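Side-chain contacts in thymidylate synthase (Enterobacteria phage T4, PDB 1TIS), which catalyses the reductive methylation of dUMP to dTMP with 5,10-methylenetetrahydrofolate as one-carbon donor and reductant, working as a homodimer in dTTP biosynthesis: residues 89-93 against 94-98; 59-63 against 64-68. All coordinates share one frame; numbering follows the deposited sequence.

Contact 1. Residues 89-93 against 94-98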
# COMPACT_ATOMS: atom_id res chain seq x y z
N GLU A 89 22.27 -16.44 4.21
CA GLU A 89 22.83 -16.24 2.90
C GLU A 89 21.94 -15.15 2.38
O GLU A 89 20.94 -15.44 1.72
CB GLU A 89 22.70 -17.49 2.03
CG GLU A 89 23.97 -18.36 1.91
CD GLU A 89 24.20 -19.40 3.00
OE1 GLU A 89 23.29 -20.19 3.29
OE2 GLU A 89 25.30 -19.45 3.56
N ASN A 90 22.24 -13.92 2.84
CA ASN A 90 21.53 -12.66 2.50
C ASN A 90 22.36 -11.57 3.19
O ASN A 90 22.72 -10.51 2.66
CB ASN A 90 20.06 -12.63 3.02
CG ASN A 90 19.12 -11.72 2.25
OD1 ASN A 90 18.85 -10.60 2.65
ND2 ASN A 90 18.55 -12.10 1.12
N TYR A 91 22.75 -11.91 4.42
CA TYR A 91 23.74 -11.16 5.16
C TYR A 91 25.05 -11.54 4.50
O TYR A 91 25.66 -10.66 3.90
CB TYR A 91 23.69 -11.57 6.61
CG TYR A 91 24.98 -11.52 7.37
CD1 TYR A 91 25.70 -10.35 7.55
CD2 TYR A 91 25.42 -12.72 7.88
CE1 TYR A 91 26.88 -10.38 8.26
CE2 TYR A 91 26.60 -12.75 8.59
CZ TYR A 91 27.31 -11.59 8.77
OH TYR A 91 28.47 -11.66 9.49
N GLU A 92 25.49 -12.81 4.48
CA GLU A 92 26.76 -13.22 3.84
C GLU A 92 27.12 -12.71 2.45
O GLU A 92 28.16 -13.10 1.91
CB GLU A 92 26.85 -14.74 3.77
CG GLU A 92 27.67 -15.30 4.91
CD GLU A 92 27.06 -16.50 5.59
OE1 GLU A 92 26.12 -17.07 5.03
OE2 GLU A 92 27.53 -16.85 6.68
N ASN A 93 26.25 -11.98 1.78
CA ASN A 93 26.66 -11.31 0.59
C ASN A 93 26.00 -9.95 0.64
O ASN A 93 26.77 -9.08 1.05
CB ASN A 93 26.27 -12.07 -0.67
CG ASN A 93 24.81 -12.06 -0.98
OD1 ASN A 93 23.99 -12.22 -0.07
ND2 ASN A 93 24.45 -11.79 -2.22
N GLN A 94 24.72 -9.62 0.43
CA GLN A 94 24.26 -8.24 0.31
C GLN A 94 24.67 -7.33 1.46
O GLN A 94 25.28 -6.27 1.24
CB GLN A 94 22.75 -8.25 0.17
CG GLN A 94 22.24 -8.67 -1.21
CD GLN A 94 22.08 -7.52 -2.22
OE1 GLN A 94 22.79 -7.44 -3.24
NE2 GLN A 94 21.15 -6.59 -2.02
N ALA A 95 24.44 -7.80 2.69
CA ALA A 95 24.84 -7.03 3.86
C ALA A 95 26.36 -6.94 4.01
O ALA A 95 26.90 -5.84 4.16
CB ALA A 95 24.30 -7.62 5.15
N LYS A 96 27.13 -8.03 3.91
CA LYS A 96 28.57 -7.93 4.06
C LYS A 96 29.19 -7.08 2.95
O LYS A 96 30.17 -6.39 3.20
CB LYS A 96 29.13 -9.33 4.08
CG LYS A 96 29.61 -9.55 5.50
CD LYS A 96 29.94 -11.00 5.71
CE LYS A 96 30.53 -11.29 7.07
NZ LYS A 96 30.51 -12.74 7.27
N ASP A 97 28.54 -7.03 1.78
CA ASP A 97 28.92 -6.19 0.66
C ASP A 97 28.73 -4.73 0.98
O ASP A 97 29.15 -3.90 0.19
CB ASP A 97 28.08 -6.48 -0.59
CG ASP A 97 28.70 -7.37 -1.69
OD1 ASP A 97 29.85 -7.13 -2.09
OD2 ASP A 97 28.01 -8.29 -2.17
N LEU A 98 28.07 -4.32 2.07
CA LEU A 98 28.05 -2.90 2.48
C LEU A 98 29.16 -2.58 3.51
O LEU A 98 29.56 -1.42 3.72
CB LEU A 98 26.71 -2.53 3.12
CG LEU A 98 25.38 -2.99 2.52
CD1 LEU A 98 24.27 -2.58 3.44
CD2 LEU A 98 25.15 -2.35 1.18
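Tyr91 meets Ala95, one turn on, and Lys96, just beyond. The methyl group of Ala95 sits at the ring edge, near its plane, with CB 3.9 Å from Tyr91 CD1. Lys96 CG and CD pass obliquely by Tyr91 CE1, and the extended chain beyond CG (chi2 169°, chi3 175°) carries CE to within 3.7 Å of Tyr91 CZ. Lys96 NZ makes a weak hydrogen bond of 3.2 Å to Tyr91 OH.

The inner part of this arrangement is the tight one. Tyr91 and Ala95 are buried, and the backbone beneath them is joined i to i+5: Ala95 N donates to Asn90 O at 3.2 Å and Lys96 N to Tyr91 O at 3.0 Å, as in a wider pi-type turn. Asp97 N returns to Asn93 O at 2.8 Å. On the solvent side the contacts thin out: the side chains of exposed Asn93 and Gln94 lie side by side, pointing the same way, with their amide planes 51° apart. Exposed Glu92 keeps its OE2 5.1 Å from Lys96 NZ, too far for a salt bridge.

Leu105, from a following loop, packs on both Tyr91 and Ala95, and Ser102 also touches the Tyr91 side chain. Gln94 NE2 donates a hydrogen bond to Ala152 O and Asn90 ND2 a weak one to O of the C-terminal Val286, tying helix 88-95 to the loop preceding strand 157-164 and to the chain end.

Contact 2. Residues 59-63 against 64-68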
# COMPACT_ATOMS: atom_id res chain seq x y z
N LEU A 59 9.18 -13.28 12.58
CA LEU A 59 8.18 -12.33 13.05
C LEU A 59 8.51 -11.85 14.44
O LEU A 59 8.46 -10.64 14.66
CB LEU A 59 6.79 -12.95 13.06
CG LEU A 59 5.65 -12.28 13.87
CD1 LEU A 59 5.13 -11.03 13.16
CD2 LEU A 59 4.56 -13.31 14.08
N ILE A 60 8.88 -12.70 15.40
CA ILE A 60 9.12 -12.19 16.74
C ILE A 60 10.31 -11.24 16.80
O ILE A 60 10.28 -10.20 17.45
CB ILE A 60 9.32 -13.40 17.66
CG1 ILE A 60 8.00 -14.23 17.70
CG2 ILE A 60 9.81 -12.91 19.03
CD1 ILE A 60 8.10 -15.75 17.94
N TRP A 61 11.35 -11.60 16.05
CA TRP A 61 12.59 -10.85 15.94
C TRP A 61 12.28 -9.47 15.37
O TRP A 61 12.65 -8.43 15.94
CB TRP A 61 13.52 -11.72 15.07
CG TRP A 61 14.81 -11.11 14.61
CD1 TRP A 61 15.78 -10.77 15.51
CD2 TRP A 61 15.14 -10.79 13.32
NE1 TRP A 61 16.72 -10.22 14.80
CE2 TRP A 61 16.38 -10.22 13.49
CE3 TRP A 61 14.60 -10.87 12.06
CZ2 TRP A 61 17.09 -9.73 12.41
CZ3 TRP A 61 15.31 -10.38 10.98
CH2 TRP A 61 16.55 -9.81 11.15
N PHE A 62 11.53 -9.46 14.28
CA PHE A 62 10.98 -8.27 13.64
C PHE A 62 10.36 -7.37 14.70
O PHE A 62 10.78 -6.22 14.86
CB PHE A 62 9.93 -8.73 12.62
CG PHE A 62 10.43 -9.11 11.23
CD1 PHE A 62 11.77 -9.32 10.97
CD2 PHE A 62 9.53 -9.12 10.19
CE1 PHE A 62 12.19 -9.52 9.68
CE2 PHE A 62 9.97 -9.31 8.90
CZ PHE A 62 11.30 -9.51 8.65
N LEU A 63 9.47 -7.95 15.52
CA LEU A 63 8.82 -7.26 16.62
C LEU A 63 9.84 -6.88 17.69
O LEU A 63 9.53 -5.99 18.47
CB LEU A 63 7.71 -8.17 17.17
CG LEU A 63 6.29 -8.28 16.57
CD1 LEU A 63 5.43 -9.23 17.38
CD2 LEU A 63 5.51 -6.99 16.72
N SER A 64 11.04 -7.47 17.83
CA SER A 64 11.97 -7.01 18.86
C SER A 64 12.78 -5.75 18.48
O SER A 64 13.49 -5.17 19.32
CB SER A 64 12.95 -8.14 19.24
OG SER A 64 14.05 -8.37 18.36
N GLY A 65 12.70 -5.23 17.24
CA GLY A 65 13.51 -4.08 16.85
C GLY A 65 14.92 -4.50 16.49
O GLY A 65 15.80 -3.65 16.29
N SER A 66 15.19 -5.80 16.39
CA SER A 66 16.53 -6.22 16.10
C SER A 66 16.74 -6.18 14.61
O SER A 66 15.89 -5.93 13.75
CB SER A 66 16.77 -7.60 16.61
OG SER A 66 18.16 -7.89 16.54
N THR A 67 18.03 -6.31 14.38
CA THR A 67 18.57 -6.21 13.05
C THR A 67 19.85 -7.00 13.00
O THR A 67 20.56 -7.03 11.99
CB THR A 67 18.76 -4.74 12.81
OG1 THR A 67 19.31 -4.62 11.54
CG2 THR A 67 19.71 -4.11 13.80
N ASN A 68 20.16 -7.68 14.11
CA ASN A 68 21.35 -8.47 14.12
C ASN A 68 20.82 -9.86 14.02
O ASN A 68 20.00 -10.25 14.86
CB ASN A 68 22.10 -8.34 15.40
CG ASN A 68 23.30 -9.26 15.38
OD1 ASN A 68 23.31 -10.41 14.95
ND2 ASN A 68 24.42 -8.75 15.84
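The indole of Trp61 reaches forward from the last turns of helix 53-64 to the loop that follows, where it meets Ser66, Thr67 and Asn68. From CB the side chain leaves with CG anti to the backbone N (chi1 171°), a torsion that sends the ring along the outgoing chain. CD1 comes first, 3.5 Å from Ser66 CB. Next, NE1 passes Ser66 CB and donates a hydrogen bond of 3.3 Å to Asn68 O, a bent bond (137°) whose acceptor is tilted from the indole plane. Farther round the six-membered ring, CZ2 lies 3.9 Å from Thr67 CA, and CZ3 lies at the edge of the Phe62 ring, in its plane.

The backbone of Trp61 is gripped as well. Its O accepts from Ser64 OG at 2.8 Å, in the carbonyl plane and on a lone pair, and from Ser64 N, which stands well above that plane. The serine hydroxyl thus turns back on its own helix end. Gly65 follows with positive phi and closes a Schellman motif, its N donating to Phe62 O at 3.2 Å. Beyond it, Ser66 OG accepts from Asn68 N at 3.2 Å, forming an ST turn, and is also bonded to Asp71. Asn68 is the N-cap of the next helix, its OD1 accepting a hydrogen bond from the backbone N of Asn70.

The contact therefore joins two consecutive helices: Trp61 packs on Leu72 and Ile75 of helix 69-77, while Leu63 leans on Leu258 and Val261 of helix 254-262.

Overall arrangement
From the N terminus the chain first reaches contact 2, where helix 53-64 ends and the connection to helix 69-77 begins. Contact 1 follows in series on helix 88-95 and the turn beyond it. Each is local, so neither encloses or crosses the other. Their centres lie 18 Å apart and their nearest atoms about 7 Å, without touching. A shared neighbour bridges the gap: Leu105 packs on side chains of both contacts and is joined by backbone hydrogen bonding to contact 2. Contact 2 lies nearer the centre of the chain, in touch with helices 69-77 and 254-262, whereas contact 1 is peripheral and reaches the C-terminal residue.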